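Local coordinates for protein RpfR (Cronobacter turicensis, PDB 6DGG) that carries a PAS domain, a small sensory fold of an antiparallel sheet flanked by helices, here holding lauric acid in its pocket, at residues S4-V9 and R21-S26; I10-R15 and E99-C104. All blocks are in the same frame, centred on the assembly; numbering follows the deposited sequence.

Interaction 1: residues S4-V9 and R21-S26; sequences SEANSV and RFNRLS
The N-cap of helix 24-30 in this PAS domain is N23, and its side-chain amide also ties the helix start to the N-terminal lead-in of strand 9-13. N23 ND2 donates to the backbone carbonyl S8 O across 3.0 Å, with an N-H...O angle of 159° and the acceptor close to the plane of the amide group. The other arm of the same amide looks after the helix: N23 OD1 takes S26 OG at 2.8 Å, the hydroxyl lying nearly along the C=O axis, and adds a weak capping bond from S26 N. With I10 N as a further donor, several bonds grip this one oxygen and fix the rotation of the amide. N23 CG sits between its own backbone N and carbonyl carbon (chi1 79°), and the amide then turns OD1 to the helix start and ND2 to S8 O.

Beyond the cap, L25 supplies the apolar part. Its CG is anti to the backbone N (chi1 -170°); from there CD2 lies against the backbone of the lead-in, 3.6 Å from S8 N, with N7 C beside it, while L25 CG meets V9 CG1 at 4.0 Å. A6 adds a looser touch with its CB near the N23 amide. V9 opens strand 9-13, and its side chain also packs on F84 and F86 of strand 80-90 and on Y29 of helix 24-30. S26 belongs to the lauric acid pocket: S26 CB lies over the centre of the F22 ring, and S26 OG rests 3.5 Å from V9 CB.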
loop_
_atom_site.group_PDB
_atom_site.type_symbol
_atom_site.label_atom_id
_atom_site.label_comp_id
_atom_site.label_asym_id
_atom_site.label_seq_id
_atom_site.Cartn_x
_atom_site.Cartn_y
_atom_site.Cartn_z
ATOM N N SER A 4 6.132 -22.089 -0.473
ATOM C CA SER A 4 6.410 -21.067 -1.469
ATOM C C SER A 4 6.337 -19.704 -0.793
ATOM O O SER A 4 6.014 -19.596 0.390
ATOM C CB SER A 4 5.433 -21.162 -2.644
ATOM O OG SER A 4 5.708 -22.299 -3.445
ATOM N N GLU A 5 6.657 -18.659 -1.554
ATOM C CA GLU A 5 6.563 -17.289 -1.078
ATOM C C GLU A 5 5.950 -16.429 -2.173
ATOM O O GLU A 5 6.003 -16.766 -3.360
ATOM C CB GLU A 5 7.932 -16.699 -0.693
ATOM C CG GLU A 5 8.565 -17.320 0.535
ATOM C CD GLU A 5 9.920 -16.719 0.867
ATOM O OE1 GLU A 5 10.007 -15.481 1.014
ATOM O OE2 GLU A 5 10.896 -17.487 0.974
ATOM N N ALA A 6 5.353 -15.321 -1.757
ATOM C CA ALA A 6 4.811 -14.371 -2.712
ATOM C C ALA A 6 5.906 -13.418 -3.182
ATOM O O ALA A 6 6.991 -13.330 -2.603
ATOM C CB ALA A 6 3.670 -13.576 -2.089
ATOM N N ASN A 7 5.601 -12.694 -4.257
ATOM C CA ASN A 7 6.547 -11.791 -4.891
ATOM C C ASN A 7 6.122 -10.337 -4.781
ATOM O O ASN A 7 6.808 -9.457 -5.311
ATOM C CB ASN A 7 6.674 -12.145 -6.372
ATOM C CG ASN A 7 6.867 -13.615 -6.591
ATOM O OD1 ASN A 7 7.796 -14.205 -6.051
ATOM N ND2 ASN A 7 5.963 -14.228 -7.352
ATOM N N SER A 8 5.009 -10.071 -4.118
ATOM C CA SER A 8 4.367 -8.773 -4.149
ATOM C C SER A 8 4.008 -8.357 -2.736
ATOM O O SER A 8 3.713 -9.196 -1.886
ATOM C CB SER A 8 3.085 -8.847 -4.954
ATOM O OG SER A 8 3.323 -9.406 -6.231
ATOM N N VAL A 9 4.022 -7.051 -2.497
ATOM C CA VAL A 9 3.471 -6.473 -1.278
ATOM C C VAL A 9 2.011 -6.138 -1.551
ATOM O O VAL A 9 1.696 -5.350 -2.452
ATOM C CB VAL A 9 4.277 -5.247 -0.815
ATOM C CG1 VAL A 9 5.667 -5.681 -0.383
ATOM C CG2 VAL A 9 4.369 -4.179 -1.891
ATOM N N ARG A 21 -5.774 -5.300 5.195
ATOM C CA ARG A 21 -4.942 -6.492 5.105
ATOM C C ARG A 21 -3.547 -6.057 4.670
ATOM O O ARG A 21 -3.372 -5.024 4.011
ATOM C CB ARG A 21 -5.489 -7.518 4.097
ATOM C CG ARG A 21 -6.803 -8.188 4.481
ATOM C CD ARG A 21 -6.724 -9.700 4.269
ATOM N NE ARG A 21 -5.832 -10.314 5.250
ATOM C CZ ARG A 21 -5.710 -11.623 5.453
ATOM N NH1 ARG A 21 -6.421 -12.487 4.743
ATOM N NH2 ARG A 21 -4.872 -12.060 6.378
ATOM N N PHE A 22 -2.560 -6.883 5.016
ATOM C CA PHE A 22 -1.146 -6.522 4.912
ATOM C C PHE A 22 -0.404 -7.849 4.901
ATOM O O PHE A 22 -0.402 -8.560 5.911
ATOM C CB PHE A 22 -0.803 -5.697 6.151
ATOM C CG PHE A 22 0.569 -5.068 6.184
ATOM C CD1 PHE A 22 0.806 -3.847 5.560
ATOM C CD2 PHE A 22 1.579 -5.617 6.964
ATOM C CE1 PHE A 22 2.045 -3.224 5.652
ATOM C CE2 PHE A 22 2.828 -4.992 7.065
ATOM C CZ PHE A 22 3.054 -3.790 6.408
ATOM N N ASN A 23 0.171 -8.220 3.753
ATOM C CA ASN A 23 0.626 -9.595 3.577
ATOM C C ASN A 23 2.037 -9.821 4.133
ATOM O O ASN A 23 2.703 -8.914 4.630
ATOM C CB ASN A 23 0.508 -10.054 2.119
ATOM C CG ASN A 23 1.630 -9.531 1.239
ATOM O OD1 ASN A 23 2.077 -8.399 1.393
ATOM N ND2 ASN A 23 2.081 -10.361 0.301
ATOM N N ARG A 24 2.509 -11.060 4.015
ATOM C CA ARG A 24 3.751 -11.445 4.679
ATOM C C ARG A 24 4.950 -10.692 4.117
ATOM O O ARG A 24 5.863 -10.320 4.866
ATOM C CB ARG A 24 3.962 -12.952 4.572
ATOM C CG ARG A 24 5.118 -13.463 5.402
ATOM C CD ARG A 24 5.114 -14.991 5.478
ATOM N NE ARG A 24 3.910 -15.518 6.118
ATOM C CZ ARG A 24 3.669 -16.811 6.322
ATOM N NH1 ARG A 24 4.548 -17.727 5.933
ATOM N NH2 ARG A 24 2.547 -17.188 6.918
ATOM N N LEU A 25 4.993 -10.472 2.803
ATOM C CA LEU A 25 6.123 -9.731 2.259
ATOM C C LEU A 25 6.117 -8.289 2.749
ATOM O O LEU A 25 7.184 -7.707 2.978
ATOM C CB LEU A 25 6.137 -9.811 0.731
ATOM C CG LEU A 25 7.403 -9.271 0.054
ATOM C CD1 LEU A 25 8.671 -9.965 0.566
ATOM C CD2 LEU A 25 7.342 -9.403 -1.465
ATOM N N SER A 26 4.929 -7.710 2.945
ATOM C CA SER A 26 4.832 -6.390 3.558
ATOM C C SER A 26 5.425 -6.399 4.962
ATOM O O SER A 26 6.135 -5.465 5.351
ATOM C CB SER A 26 3.377 -5.928 3.601
ATOM O OG SER A 26 2.834 -5.825 2.294
#

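Interaction 2: residues I10-R15 and E99-C104; sequences IVILDR and EIFLIC
I12 lays its CG2 methyl against F101, 3.8 Å from F101 CB, where the two side chains cross obliquely on one face of the PAS-domain sheet. Strands 9-13 and 102-108 are antiparallel neighbours inside that sheet, 102-108 being its central strand, and the short segments run at 160° to each other with their axes 4.8 Å apart at the closest point. V11 with C104 and L13 with L102 are hydrogen-bonded pairs; I12 with I103 between them is a non-hydrogen-bonded pair. L102 N gives the straightest of the four bonds, 2.8 Å to L13 O at 171°, and C104 N reaches V11 O at the same length but more bent. Between the bonded pairs, I12 CA lies 3.3 Å from L102 O in a CA-H...O contact.

The other face carries V11, L13, L102 and C104. C104 SG is anti to its own carbonyl carbon (chi1 -55°) and rests 3.8 Å from L13 CD1. The same L13 methyl approaches L102 CD2 more loosely. V11 and C104 both touch the lauric acid, which places this face at the pocket, while L102 continues it toward helix 49-65 by packing on V59, F62 and F63.

Beyond the L13-L102 pair no further bridge forms. F101 stays close to L13 O, with its CA in a CA-H...O contact and its ring edge in plane with that oxygen. I100 CG1 covers one ring face from the same segment, and D14 CB comes obliquely to F101 CE1. The D14 carboxylate turns back to its own loop, where OD1 accepts from H16 N and N18 N. At the end, a water links the two chains, accepting from R15 N at 3.0 Å and donating to I100 O at 2.6 Å.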
loop_
_atom_site.group_PDB
_atom_site.type_symbol
_atom_site.label_atom_id
_atom_site.label_comp_id
_atom_site.label_asym_id
_atom_site.label_seq_id
_atom_site.Cartn_x
_atom_site.Cartn_y
_atom_site.Cartn_z
ATOM N N ILE A 10 1.116 -6.804 -0.833
ATOM C CA ILE A 10 -0.321 -6.716 -1.065
ATOM C C ILE A 10 -0.942 -6.057 0.158
ATOM O O ILE A 10 -0.897 -6.609 1.261
ATOM C CB ILE A 10 -0.936 -8.106 -1.314
ATOM C CG1 ILE A 10 -0.247 -8.793 -2.499
ATOM C CG2 ILE A 10 -2.420 -8.000 -1.552
ATOM C CD1 ILE A 10 -0.249 -8.006 -3.815
ATOM N N VAL A 11 -1.513 -4.872 -0.037
ATOM C CA VAL A 11 -2.107 -4.084 1.034
ATOM C C VAL A 11 -3.492 -3.655 0.575
ATOM O O VAL A 11 -3.658 -3.166 -0.549
ATOM C CB VAL A 11 -1.221 -2.868 1.370
ATOM C CG1 VAL A 11 -1.833 -2.027 2.486
ATOM C CG2 VAL A 11 0.193 -3.328 1.764
ATOM N N ILE A 12 -4.494 -3.873 1.425
ATOM C CA ILE A 12 -5.865 -3.477 1.139
ATOM C C ILE A 12 -6.201 -2.293 2.034
ATOM O O ILE A 12 -5.916 -2.318 3.236
ATOM C CB ILE A 12 -6.840 -4.645 1.344
ATOM C CG1 ILE A 12 -6.426 -5.815 0.445
ATOM C CG2 ILE A 12 -8.274 -4.210 1.051
ATOM C CD1 ILE A 12 -7.280 -7.057 0.617
ATOM N N LEU A 13 -6.775 -1.250 1.435
ATOM C CA LEU A 13 -7.036 0.019 2.102
ATOM C C LEU A 13 -8.511 0.365 1.986
ATOM O O LEU A 13 -9.185 -0.033 1.032
ATOM C CB LEU A 13 -6.285 1.152 1.402
ATOM C CG LEU A 13 -4.775 1.040 1.239
ATOM C CD1 LEU A 13 -4.248 2.221 0.437
ATOM C CD2 LEU A 13 -4.103 0.968 2.590
ATOM N N ASP A 14 -9.011 1.130 2.959
ATOM C CA ASP A 14 -10.292 1.792 2.790
ATOM C C ASP A 14 -10.062 3.190 2.209
ATOM O O ASP A 14 -8.937 3.573 1.877
ATOM C CB ASP A 14 -11.112 1.756 4.084
ATOM C CG ASP A 14 -10.589 2.679 5.171
ATOM O OD1 ASP A 14 -9.642 3.467 4.946
ATOM O OD2 ASP A 14 -11.168 2.623 6.284
ATOM N N ARG A 15 -11.147 3.957 2.065
ATOM C CA ARG A 15 -11.057 5.257 1.401
ATOM C C ARG A 15 -10.172 6.237 2.157
ATOM O O ARG A 15 -9.754 7.251 1.583
ATOM C CB ARG A 15 -12.452 5.846 1.227
ATOM C CG ARG A 15 -13.161 6.126 2.538
ATOM C CD ARG A 15 -14.616 6.512 2.320
ATOM N NE ARG A 15 -14.757 7.786 1.614
ATOM C CZ ARG A 15 -15.342 7.955 0.428
ATOM N NH1 ARG A 15 -15.874 6.934 -0.240
ATOM N NH2 ARG A 15 -15.406 9.173 -0.095
ATOM N N GLU A 99 -18.246 -0.585 -3.689
ATOM C CA GLU A 99 -16.830 -0.793 -3.452
ATOM C C GLU A 99 -16.327 0.114 -2.339
ATOM O O GLU A 99 -16.397 1.337 -2.442
ATOM C CB GLU A 99 -16.031 -0.508 -4.721
ATOM C CG GLU A 99 -16.430 -1.363 -5.914
ATOM C CD GLU A 99 -17.011 -0.553 -7.061
ATOM O OE1 GLU A 99 -17.480 0.582 -6.826
ATOM O OE2 GLU A 99 -16.994 -1.054 -8.206
ATOM N N ILE A 100 -15.811 -0.490 -1.273
ATOM C CA ILE A 100 -15.244 0.271 -0.164
ATOM C C ILE A 100 -13.776 -0.027 0.078
ATOM O O ILE A 100 -13.150 0.672 0.889
ATOM C CB ILE A 100 -16.057 0.101 1.135
ATOM C CG1 ILE A 100 -16.261 -1.382 1.452
ATOM C CG2 ILE A 100 -17.383 0.837 1.004
ATOM C CD1 ILE A 100 -17.036 -1.643 2.739
ATOM N N PHE A 101 -13.194 -1.014 -0.599
ATOM C CA PHE A 101 -11.799 -1.367 -0.396
ATOM C C PHE A 101 -11.018 -1.293 -1.700
ATOM O O PHE A 101 -11.521 -1.650 -2.772
ATOM C CB PHE A 101 -11.662 -2.756 0.220
ATOM C CG PHE A 101 -12.287 -2.865 1.564
ATOM C CD1 PHE A 101 -11.847 -2.071 2.603
ATOM C CD2 PHE A 101 -13.333 -3.737 1.793
ATOM C CE1 PHE A 101 -12.423 -2.155 3.851
ATOM C CE2 PHE A 101 -13.918 -3.822 3.040
ATOM C CZ PHE A 101 -13.460 -3.029 4.070
ATOM N N LEU A 102 -9.777 -0.841 -1.574
ATOM C CA LEU A 102 -8.825 -0.700 -2.666
ATOM C C LEU A 102 -7.732 -1.738 -2.451
ATOM O O LEU A 102 -7.151 -1.804 -1.359
ATOM C CB LEU A 102 -8.241 0.717 -2.627
ATOM C CG LEU A 102 -6.955 1.004 -3.387
ATOM C CD1 LEU A 102 -7.158 0.757 -4.855
ATOM C CD2 LEU A 102 -6.491 2.431 -3.129
ATOM N N ILE A 103 -7.496 -2.579 -3.461
ATOM C CA ILE A 103 -6.414 -3.560 -3.428
ATOM C C ILE A 103 -5.192 -2.916 -4.062
ATOM O O ILE A 103 -5.237 -2.506 -5.227
ATOM C CB ILE A 103 -6.789 -4.837 -4.193
ATOM C CG1 ILE A 103 -8.031 -5.502 -3.619
ATOM C CG2 ILE A 103 -5.631 -5.842 -4.158
ATOM C CD1 ILE A 103 -8.623 -6.518 -4.576
ATOM N N CYS A 104 -4.097 -2.837 -3.314
ATOM C CA CYS A 104 -2.831 -2.312 -3.817
ATOM C C CYS A 104 -1.854 -3.468 -3.978
ATOM O O CYS A 104 -1.459 -4.095 -2.994
ATOM C CB CYS A 104 -2.265 -1.252 -2.877
ATOM S SG CYS A 104 -3.437 0.085 -2.563
HETATM O O HOH W 1 -13.982 2.841 2.164
#

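How the interactions relate
Interactions 1 and 2 lie about 15 Å apart, centre to centre, and share strand 9-13, which begins at V9 in the 4-9 segment and makes up the first part of 10-15. Along the chain their segments alternate: 4-9, 10-15, 21-26, then 99-104 after the helices and two long strands. In the sheet, strand 9-13 lies between 19-22 and 102-108, so one flank reaches interaction 1 and the other interaction 2. The two contacts meet directly where R21 O lies 3.0 Å from I12 N, probably a hydrogen bond, and S26 OG packs on V11 CG2. S26 from interaction 1 and V11 and C104 from interaction 2 all line the lauric acid pocket, so both contacts shape the same site.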